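Local coordinates for protein phytoene synthase (PDB 5IYS) that probably joins two farnesyl diphosphates head to head into a thirty-carbon carotenoid precursor, and holds the thiodiphosphate analogue of that substrate together with magnesium ions, at residues G175-Y178 against I183-T186; A211-L216 against I255-H260. All blocks are in the same frame, centred on the assembly; numbering follows the deposited sequence.

Interaction 1 (G175-Y178 against I183-T186)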
ATOM      1  N   GLY A 175      -6.703  11.415 -12.626  1.00 28.72           N
ATOM      2  CA  GLY A 175      -6.457  11.843 -14.008  1.00 29.50           C
ATOM      3  C   GLY A 175      -5.501  10.953 -14.783  1.00 28.95           C
ATOM      4  O   GLY A 175      -5.783  10.575 -15.930  1.00 29.23           O
ATOM      5  N   GLU A 176      -4.356  10.657 -14.173  1.00 29.38           N
ATOM      6  CA  GLU A 176      -3.342   9.768 -14.755  1.00 32.06           C
ATOM      7  C   GLU A 176      -3.943   8.383 -14.990  1.00 31.07           C
ATOM      8  O   GLU A 176      -3.745   7.790 -16.057  1.00 29.59           O
ATOM      9  CB  GLU A 176      -2.090   9.682 -13.866  1.00 32.97           C
ATOM     10  CG  GLU A 176      -0.926  10.599 -14.315  1.00 44.22           C
ATOM     11  CD  GLU A 176      -0.334  11.471 -13.199  1.00 54.24           C
ATOM     12  OE1 GLU A 176       0.007  10.918 -12.125  1.00 59.84           O
ATOM     13  OE2 GLU A 176      -0.162  12.701 -13.399  1.00 49.38           O
ATOM     14  N   ASP A 177      -4.768   7.918 -14.054  1.00 28.67           N
ATOM     15  CA  ASP A 177      -5.419   6.603 -14.213  1.00 29.80           C
ATOM     16  C   ASP A 177      -6.324   6.594 -15.452  1.00 31.84           C
ATOM     17  O   ASP A 177      -6.241   5.695 -16.299  1.00 28.85           O
ATOM     18  CB  ASP A 177      -6.235   6.242 -12.972  1.00 29.72           C
ATOM     19  CG  ASP A 177      -5.370   5.705 -11.832  1.00 30.71           C
ATOM     20  OD1 ASP A 177      -4.207   5.360 -12.096  1.00 27.77           O
ATOM     21  OD2 ASP A 177      -5.843   5.661 -10.676  1.00 33.75           O
ATOM     22  N   TYR A 178      -7.199   7.592 -15.542  1.00 32.08           N
ATOM     23  CA  TYR A 178      -8.135   7.653 -16.658  1.00 35.36           C
ATOM     24  C   TYR A 178      -7.389   7.686 -17.986  1.00 37.93           C
ATOM     25  O   TYR A 178      -7.833   7.081 -18.972  1.00 39.84           O
ATOM     26  CB  TYR A 178      -9.051   8.871 -16.562  1.00 35.55           C
ATOM     27  CG  TYR A 178     -10.072   8.908 -17.681  1.00 38.77           C
ATOM     28  CD1 TYR A 178     -11.122   8.003 -17.714  1.00 38.10           C
ATOM     29  CD2 TYR A 178      -9.962   9.820 -18.720  1.00 47.58           C
ATOM     30  CE1 TYR A 178     -12.040   8.024 -18.743  1.00 44.96           C
ATOM     31  CE2 TYR A 178     -10.878   9.849 -19.754  1.00 45.48           C
ATOM     32  CZ  TYR A 178     -11.917   8.951 -19.753  1.00 47.76           C
ATOM     33  OH  TYR A 178     -12.837   8.972 -20.779  1.00 55.28           O
ATOM     34  N   ILE A 183     -10.633   3.471 -14.600  1.00 30.25           N
ATOM     35  CA  ILE A 183     -11.460   4.224 -13.663  1.00 30.90           C
ATOM     36  C   ILE A 183     -11.669   3.346 -12.446  1.00 29.81           C
ATOM     37  O   ILE A 183     -12.281   2.287 -12.556  1.00 30.46           O
ATOM     38  CB  ILE A 183     -12.835   4.623 -14.268  1.00 33.16           C
ATOM     39  CG1 ILE A 183     -12.625   5.484 -15.523  1.00 35.99           C
ATOM     40  CG2 ILE A 183     -13.694   5.362 -13.230  1.00 28.82           C
ATOM     41  CD1 ILE A 183     -13.928   5.962 -16.183  1.00 37.66           C
ATOM     42  N   TYR A 184     -11.101   3.756 -11.313  1.00 27.03           N
ATOM     43  CA  TYR A 184     -11.374   3.080 -10.041  1.00 27.90           C
ATOM     44  C   TYR A 184     -12.615   3.587  -9.308  1.00 26.02           C
ATOM     45  O   TYR A 184     -13.174   2.906  -8.451  1.00 27.32           O
ATOM     46  CB  TYR A 184     -10.128   3.176  -9.143  1.00 26.30           C
ATOM     47  CG  TYR A 184      -8.964   2.372  -9.684  1.00 26.73           C
ATOM     48  CD1 TYR A 184      -8.854   1.007  -9.421  1.00 28.72           C
ATOM     49  CD2 TYR A 184      -7.996   2.969 -10.493  1.00 26.60           C
ATOM     50  CE1 TYR A 184      -7.805   0.273  -9.913  1.00 25.54           C
ATOM     51  CE2 TYR A 184      -6.932   2.241 -10.988  1.00 32.20           C
ATOM     52  CZ  TYR A 184      -6.838   0.895 -10.680  1.00 36.98           C
ATOM     53  OH  TYR A 184      -5.767   0.166 -11.157  1.00 41.87           O
ATOM     54  N   LEU A 185     -12.993   4.836  -9.539  1.00 26.16           N
ATOM     55  CA  LEU A 185     -14.230   5.345  -8.956  1.00 28.32           C
ATOM     56  C   LEU A 185     -15.398   4.453  -9.403  1.00 27.72           C
ATOM     57  O   LEU A 185     -15.361   3.895 -10.497  1.00 28.32           O
ATOM     58  CB  LEU A 185     -14.476   6.787  -9.416  1.00 28.89           C
ATOM     59  CG  LEU A 185     -13.339   7.773  -9.149  1.00 29.04           C
ATOM     60  CD1 LEU A 185     -13.689   9.137  -9.757  1.00 28.11           C
ATOM     61  CD2 LEU A 185     -13.046   7.898  -7.653  1.00 25.84           C
ATOM     62  N   THR A 186     -16.360   4.227  -8.516  1.00 26.68           N
ATOM     63  CA  THR A 186     -17.378   3.233  -8.792  1.00 26.86           C
ATOM     64  C   THR A 186     -18.453   3.773  -9.728  1.00 29.90           C
ATOM     65  O   THR A 186     -18.730   4.978  -9.776  1.00 27.93           O
ATOM     66  CB  THR A 186     -17.996   2.623  -7.522  1.00 28.13           C
ATOM     67  OG1 THR A 186     -18.865   3.567  -6.885  1.00 31.21           O
ATOM     68  CG2 THR A 186     -16.898   2.189  -6.550  1.00 26.87           C
TER

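Interaction 2 (A211-L216 against I255-H260)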
ATOM      1  N   ALA A 211     -17.727  16.504  -4.962  1.00 29.78           N
ATOM      2  CA  ALA A 211     -18.646  15.812  -4.068  1.00 27.80           C
ATOM      3  C   ALA A 211     -18.251  14.349  -3.910  1.00 27.78           C
ATOM      4  O   ALA A 211     -18.177  13.844  -2.787  1.00 26.80           O
ATOM      5  CB  ALA A 211     -20.058  15.928  -4.599  1.00 29.43           C
ATOM      6  N   LEU A 212     -18.077  13.668  -5.042  1.00 26.27           N
ATOM      7  CA  LEU A 212     -17.718  12.262  -5.067  1.00 26.09           C
ATOM      8  C   LEU A 212     -16.356  12.024  -4.409  1.00 25.56           C
ATOM      9  O   LEU A 212     -16.249  11.200  -3.506  1.00 25.29           O
ATOM     10  CB  LEU A 212     -17.690  11.753  -6.510  1.00 25.39           C
ATOM     11  CG  LEU A 212     -17.474  10.256  -6.760  1.00 23.71           C
ATOM     12  CD1 LEU A 212     -17.789   9.889  -8.224  1.00 26.55           C
ATOM     13  CD2 LEU A 212     -16.062   9.820  -6.385  1.00 25.11           C
ATOM     14  N   TRP A 213     -15.353  12.783  -4.844  1.00 25.33           N
ATOM     15  CA  TRP A 213     -14.025  12.785  -4.249  1.00 23.60           C
ATOM     16  C   TRP A 213     -14.110  12.864  -2.724  1.00 24.59           C
ATOM     17  O   TRP A 213     -13.580  12.007  -2.002  1.00 24.25           O
ATOM     18  CB  TRP A 213     -13.189  13.933  -4.815  1.00 22.21           C
ATOM     19  CG  TRP A 213     -11.705  13.787  -4.571  1.00 24.85           C
ATOM     20  CD1 TRP A 213     -10.768  13.327  -5.464  1.00 24.21           C
ATOM     21  CD2 TRP A 213     -10.986  14.128  -3.378  1.00 21.13           C
ATOM     22  NE1 TRP A 213      -9.525  13.307  -4.876  1.00 27.91           N
ATOM     23  CE2 TRP A 213      -9.623  13.834  -3.614  1.00 25.27           C
ATOM     24  CE3 TRP A 213     -11.355  14.672  -2.141  1.00 20.24           C
ATOM     25  CZ2 TRP A 213      -8.622  14.081  -2.664  1.00 19.87           C
ATOM     26  CZ3 TRP A 213     -10.378  14.859  -1.175  1.00 27.08           C
ATOM     27  CH2 TRP A 213      -9.021  14.561  -1.439  1.00 25.54           C
ATOM     28  N   GLU A 214     -14.809  13.872  -2.234  1.00 21.63           N
ATOM     29  CA  GLU A 214     -14.933  14.069  -0.800  1.00 24.68           C
ATOM     30  C   GLU A 214     -15.689  12.956  -0.098  1.00 23.06           C
ATOM     31  O   GLU A 214     -15.336  12.595   1.023  1.00 24.15           O
ATOM     32  CB  GLU A 214     -15.501  15.441  -0.460  1.00 23.58           C
ATOM     33  CG  GLU A 214     -14.499  16.569  -0.688  1.00 27.64           C
ATOM     34  CD  GLU A 214     -13.368  16.603   0.337  1.00 30.53           C
ATOM     35  OE1 GLU A 214     -13.328  15.781   1.277  1.00 36.74           O
ATOM     36  OE2 GLU A 214     -12.459  17.431   0.180  1.00 29.54           O
ATOM     37  N   SER A 215     -16.675  12.367  -0.776  1.00 23.47           N
ATOM     38  CA  SER A 215     -17.355  11.224  -0.204  1.00 25.74           C
ATOM     39  C   SER A 215     -16.362  10.082   0.040  1.00 24.83           C
ATOM     40  O   SER A 215     -16.449   9.368   1.043  1.00 25.00           O
ATOM     41  CB  SER A 215     -18.437  10.706  -1.142  1.00 27.03           C
ATOM     42  OG  SER A 215     -19.199   9.710  -0.493  1.00 27.77           O
ATOM     43  N   LEU A 216     -15.588   9.770  -0.991  1.00 23.70           N
ATOM     44  CA  LEU A 216     -14.615   8.675  -0.881  1.00 22.84           C
ATOM     45  C   LEU A 216     -13.482   9.043   0.082  1.00 23.28           C
ATOM     46  O   LEU A 216     -12.994   8.187   0.818  1.00 22.01           O
ATOM     47  CB  LEU A 216     -14.058   8.343  -2.273  1.00 21.48           C
ATOM     48  CG  LEU A 216     -13.382   6.986  -2.472  1.00 24.53           C
ATOM     49  CD1 LEU A 216     -14.397   5.886  -2.144  1.00 33.36           C
ATOM     50  CD2 LEU A 216     -12.859   6.818  -3.897  1.00 30.20           C
ATOM     51  N   ILE A 255      -3.190  17.462   0.303  1.00 30.73           N
ATOM     52  CA  ILE A 255      -2.488  18.019  -0.844  1.00 31.66           C
ATOM     53  C   ILE A 255      -3.467  18.269  -1.991  1.00 32.54           C
ATOM     54  O   ILE A 255      -3.432  19.334  -2.615  1.00 31.89           O
ATOM     55  CB  ILE A 255      -1.387  17.039  -1.323  1.00 32.92           C
ATOM     56  CG1 ILE A 255      -0.097  17.240  -0.525  1.00 39.28           C
ATOM     57  CG2 ILE A 255      -1.095  17.192  -2.808  1.00 34.76           C
ATOM     58  CD1 ILE A 255      -0.298  17.937   0.804  1.00 47.98           C
ATOM     59  N   VAL A 256      -4.262  17.258  -2.340  1.00 28.19           N
ATOM     60  CA  VAL A 256      -5.206  17.378  -3.452  1.00 28.71           C
ATOM     61  C   VAL A 256      -6.233  18.462  -3.140  1.00 27.33           C
ATOM     62  O   VAL A 256      -6.599  19.256  -4.003  1.00 29.56           O
ATOM     63  CB  VAL A 256      -5.924  16.048  -3.771  1.00 29.26           C
ATOM     64  CG1 VAL A 256      -6.943  16.225  -4.884  1.00 31.01           C
ATOM     65  CG2 VAL A 256      -4.923  14.969  -4.133  1.00 30.01           C
ATOM     66  N   ARG A 257      -6.703  18.498  -1.900  1.00 25.63           N
ATOM     67  CA  ARG A 257      -7.594  19.581  -1.496  1.00 28.26           C
ATOM     68  C   ARG A 257      -6.918  20.951  -1.653  1.00 30.32           C
ATOM     69  O   ARG A 257      -7.504  21.869  -2.218  1.00 29.78           O
ATOM     70  CB  ARG A 257      -8.048  19.373  -0.053  1.00 27.36           C
ATOM     71  CG  ARG A 257      -8.963  18.202   0.155  1.00 27.88           C
ATOM     72  CD  ARG A 257      -9.140  17.961   1.634  1.00 29.93           C
ATOM     73  NE  ARG A 257     -10.174  16.973   1.909  1.00 25.33           N
ATOM     74  CZ  ARG A 257     -10.004  15.913   2.687  1.00 27.00           C
ATOM     75  NH1 ARG A 257      -8.849  15.739   3.314  1.00 26.49           N
ATOM     76  NH2 ARG A 257     -11.011  15.080   2.919  1.00 22.29           N
ATOM     77  N   LYS A 258      -5.674  21.090  -1.194  1.00 31.30           N
ATOM     78  CA  LYS A 258      -4.995  22.384  -1.227  1.00 32.81           C
ATOM     79  C   LYS A 258      -4.799  22.850  -2.658  1.00 33.94           C
ATOM     80  O   LYS A 258      -4.809  24.054  -2.920  1.00 38.02           O
ATOM     81  CB  LYS A 258      -3.634  22.346  -0.522  1.00 34.97           C
ATOM     82  CG  LYS A 258      -3.694  22.188   0.995  1.00 41.45           C
ATOM     83  CD  LYS A 258      -4.785  23.041   1.636  1.00 54.65           C
ATOM     84  CE  LYS A 258      -6.112  22.286   1.781  1.00 56.89           C
ATOM     85  NZ  LYS A 258      -6.001  21.107   2.704  1.00 54.58           N
ATOM     86  N   GLN A 259      -4.574  21.915  -3.575  1.00 31.53           N
ATOM     87  CA  GLN A 259      -4.441  22.243  -4.990  1.00 33.45           C
ATOM     88  C   GLN A 259      -5.809  22.319  -5.658  1.00 33.90           C
ATOM     89  O   GLN A 259      -5.933  22.245  -6.882  1.00 34.68           O
ATOM     90  CB  GLN A 259      -3.529  21.234  -5.693  1.00 32.19           C
ATOM     91  CG  GLN A 259      -2.063  21.286  -5.204  1.00 34.87           C
ATOM     92  CD  GLN A 259      -1.179  20.228  -5.861  1.00 36.41           C
ATOM     93  OE1 GLN A 259       0.020  20.118  -5.569  1.00 38.73           O
ATOM     94  NE2 GLN A 259      -1.792  19.385  -6.684  1.00 33.74           N
ATOM     95  N   HIS A 260      -6.836  22.460  -4.823  1.00 34.85           N
ATOM     96  CA  HIS A 260      -8.215  22.682  -5.268  1.00 34.21           C
ATOM     97  C   HIS A 260      -8.743  21.551  -6.158  1.00 34.93           C
ATOM     98  O   HIS A 260      -9.441  21.793  -7.157  1.00 33.43           O
ATOM     99  CB  HIS A 260      -8.400  24.070  -5.906  1.00 35.38           C
ATOM    100  CG  HIS A 260      -7.703  25.177  -5.174  1.00 34.29           C
ATOM    101  ND1 HIS A 260      -8.065  25.583  -3.903  1.00 33.46           N
ATOM    102  CD2 HIS A 260      -6.641  25.943  -5.524  1.00 32.08           C
ATOM    103  CE1 HIS A 260      -7.242  26.535  -3.495  1.00 31.37           C
ATOM    104  NE2 HIS A 260      -6.366  26.766  -4.457  1.00 34.31           N
TER

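Interaction 1 (G175-Y178 against I183-T186)
Y178, near the end of the short helix 174-179, and I183, just after the turn that follows it, bring their CA atoms to 5.6 Å as the chain folds back beside the helix, with no hydrogen bond joining the two segments. The two side chains lie alongside each other and point the same way. CG1 of I183 meets the edge of the Y178 ring in its plane, 3.7 Å from Y178 CD1, and I183 CD1 follows to 3.8 Å from Y178 CE1. With CG anti to the backbone N (chi1 -177°), the Y178 ring stands out beside the isoleucine, whose slim, extended branch suits a ring edge.

In the all-helical fold of the squalene/phytoene synthase family, this turn adjoins the magnesium-diphosphate site. D177, its side chain about 4 Å from a bound magnesium ion, lies close to N169 and D173, magnesium-binding positions in structures of this protein; its acidic group probably suits such cationic surroundings.

Y184 crosses the D177 side chain at about a right angle. OD2 of D177 comes obliquely to the ring, 3.5 Å from Y184 CD2, with the carboxylate and ring planes 59° apart. A flat tyrosine can lie across the carboxylate while its hydroxyl goes on to hydrogen-bond NH1 of R182; F119 packs edge-to-face with it.

Interaction 2 (A211-L216 against I255-H260)
E214 and R257 form a bidentate salt bridge between helices 207-227 and 236-258, neighbours in the all-helical terpene-synthase fold; within these segments the closest CA atoms, those of E214 and R257, are 9.2 Å apart. The arginine reaches across side-on. Its NE donates to E214 OE2 at 2.9 Å and its NH2 to E214 OE1 at 2.9 Å, each oxygen accepting on its syn lone pair. Carboxylate and guanidinium are nearly coplanar, 18° apart, and the N-H...O angles of 162° and 163° show little strain. The glutamate bends at its second torsion to turn its carboxylate toward the arginine, whose chain runs extended from CG to NE; two long side chains can meet across a gap of this size.

Next to this pair, the broad indole of W213 fills the space between the helices. Its edge meets one face of the guanidinium, CZ3 of W213 3.7 Å from R257 NE, with the planes steeply inclined, so this is not a cation-pi stack. V256, small and branched, brings CG1 obliquely to the same ring, 3.5 Å from W213 CZ2.

Further out, E221 makes a salt bridge with NH1 of R257. Y261, whose backbone N reaches V256 O in the Schellman motif that ends helix 236-258, hydrogen-bonds E214 OE2 through its hydroxyl and packs edge-to-face with W213. W213 NE1 is hydrogen-bonded to the backbone O of L171, near the end of helix 155-172.

In the fold
Along the chain the two contacts come in series: interaction 1 closes at the start of helix 187-193, and interaction 2 then ties helix 207-227 to the end of helix 236-258. Their centres are 14 Å apart on the same side of the chain's centre, and they touch through L185, whose CD2 packs 3.8 Å from L212 CD2 and also meets L216. L185 thus seats the loop of interaction 1 on the helix that supplies the first half of interaction 2. Interaction 1 lies by the magnesium and diphosphate site, whereas interaction 2 is farther out, with the side chain of V256 about 11 Å from the bound substrate analogue, and joins two helices by a salt bridge and packing.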